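Local atomic coordinates of protein yesU (Bacillus subtilis, PDB entry 1OQ1), a protein that is of unknown function but has a galectin-like fold of two antiparallel beta sheets, a relationship consistent with, though not proof of, carbohydrate binding. Residues K123-E126 and E127-F130. Residues are numbered along the deposited sequence; the frame is centred on the assembly and turned at random.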
loop_
_atom_site.group_PDB
_atom_site.type_symbol
_atom_site.label_atom_id
_atom_site.label_comp_id
_atom_site.label_asym_id
_atom_site.label_seq_id
_atom_site.Cartn_x
_atom_site.Cartn_y
_atom_site.Cartn_z
ATOM N N LYS A 123 -0.497 14.918 -4.823
ATOM C CA LYS A 123 -1.243 15.085 -6.068
ATOM C C LYS A 123 -1.881 16.470 -6.185
ATOM O O LYS A 123 -1.819 17.096 -7.244
ATOM C CB LYS A 123 -2.328 14.004 -6.174
ATOM C CG LYS A 123 -3.352 14.208 -7.292
ATOM C CD LYS A 123 -2.724 14.142 -8.682
ATOM C CE LYS A 123 -3.789 14.336 -9.756
ATOM N NZ LYS A 123 -3.243 14.211 -11.136
ATOM N N TYR A 124 -2.482 16.944 -5.096
ATOM C CA TYR A 124 -3.156 18.244 -5.091
ATOM C C TYR A 124 -2.469 19.274 -4.195
ATOM O O TYR A 124 -1.759 18.917 -3.257
ATOM C CB TYR A 124 -4.610 18.062 -4.648
ATOM C CG TYR A 124 -5.396 17.110 -5.522
ATOM C CD1 TYR A 124 -5.710 17.441 -6.842
ATOM C CD2 TYR A 124 -5.818 15.870 -5.034
ATOM C CE1 TYR A 124 -6.426 16.559 -7.659
ATOM C CE2 TYR A 124 -6.533 14.982 -5.842
ATOM C CZ TYR A 124 -6.832 15.334 -7.152
ATOM O OH TYR A 124 -7.543 14.460 -7.944
ATOM N N ALA A 125 -2.700 20.552 -4.483
ATOM C CA ALA A 125 -2.100 21.634 -3.708
ATOM C C ALA A 125 -2.378 21.502 -2.215
ATOM O O ALA A 125 -1.480 21.680 -1.390
ATOM C CB ALA A 125 -2.606 22.979 -4.210
ATOM N N GLU A 126 -3.623 21.197 -1.862
ATOM C CA GLU A 126 -3.979 21.051 -0.456
ATOM C C GLU A 126 -3.140 19.977 0.222
ATOM O O GLU A 126 -2.769 20.111 1.387
ATOM C CB GLU A 126 -5.458 20.701 -0.304
ATOM C CG GLU A 126 -6.393 21.879 -0.462
ATOM C CD GLU A 126 -7.833 21.515 -0.156
ATOM O OE1 GLU A 126 -8.437 20.758 -0.941
ATOM O OE2 GLU A 126 -8.356 21.981 0.877
ATOM N N GLU A 127 -2.845 18.908 -0.511
ATOM C CA GLU A 127 -2.061 17.816 0.044
ATOM C C GLU A 127 -0.601 18.235 0.182
ATOM O O GLU A 127 0.038 17.964 1.194
ATOM C CB GLU A 127 -2.174 16.577 -0.845
ATOM C CG GLU A 127 -3.607 16.125 -1.067
ATOM C CD GLU A 127 -3.712 14.945 -2.004
ATOM O OE1 GLU A 127 -2.834 14.806 -2.880
ATOM O OE2 GLU A 127 -4.683 14.163 -1.881
ATOM N N ARG A 128 -0.079 18.910 -0.832
ATOM C CA ARG A 128 1.309 19.349 -0.778
ATOM C C ARG A 128 1.542 20.419 0.290
ATOM O O ARG A 128 2.659 20.579 0.776
ATOM C CB ARG A 128 1.758 19.870 -2.147
ATOM C CG ARG A 128 1.805 18.792 -3.223
ATOM C CD ARG A 128 2.534 19.281 -4.466
ATOM N NE ARG A 128 1.807 20.338 -5.166
ATOM C CZ ARG A 128 0.805 20.130 -6.016
ATOM N NH1 ARG A 128 0.396 18.897 -6.287
ATOM N NH2 ARG A 128 0.211 21.163 -6.603
ATOM N N ALA A 129 0.485 21.131 0.668
ATOM C CA ALA A 129 0.583 22.195 1.669
ATOM C C ALA A 129 0.732 21.703 3.112
ATOM O O ALA A 129 1.149 22.454 3.993
ATOM C CB ALA A 129 -0.635 23.118 1.558
ATOM N N PHE A 130 0.377 20.449 3.359
ATOM C CA PHE A 130 0.487 19.883 4.701
ATOM C C PHE A 130 0.682 18.400 4.457
ATOM O O PHE A 130 -0.273 17.666 4.198
ATOM C CB PHE A 130 -0.790 20.136 5.495
ATOM C CG PHE A 130 -0.634 19.905 6.968
ATOM C CD1 PHE A 130 0.169 20.745 7.731
ATOM C CD2 PHE A 130 -1.280 18.845 7.593
ATOM C CE1 PHE A 130 0.326 20.532 9.094
ATOM C CE2 PHE A 130 -1.124 18.627 8.966
ATOM C CZ PHE A 130 -0.324 19.468 9.711
HETATM O O HOH W 1 -1.820 20.080 -8.777
HETATM O O HOH W 2 -2.979 17.868 3.717
#
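The guanidinium of Arg128 lies with one face against the Tyr124-Ala125 peptide, whose Tyr124 C and Ala125 N each sit 3.5 Å above its plane, toward the rim. At its edge, in plane, are Lys123 O and a water. NH1 gives Lys123 O a weak, bent bond of 3.0 Å and also reaches Arg122 O; NH2 bonds to the water, which returns a weak bond to Lys123 O. A bend at chi3 (-68°) folds the arginine back over the start of its own helix. The Tyr124 ring carries Lys123 CG over the centre of one face and, at its edge, Glu127 OE2, 3.8 Å from CD2; ring and carboxylate planes are 60° apart. Glu127 OE1 is gripped twice, by Tyr124 N at 3.1 Å from above the carboxylate plane and weakly by Lys123 N. Glu127, at N3, thus exemplifies one half of a capping box on N-cap Tyr124, without the returning side-chain bond, in the single-turn helix 125-128 linking strands 112-122 and 132-138. Tyr124 O accepts Arg128 N at 3.0 Å. Those two N-H groups probably steady the carboxylate's charge, so short a helix adding little, while Arg128 ties the helix to the strand before it.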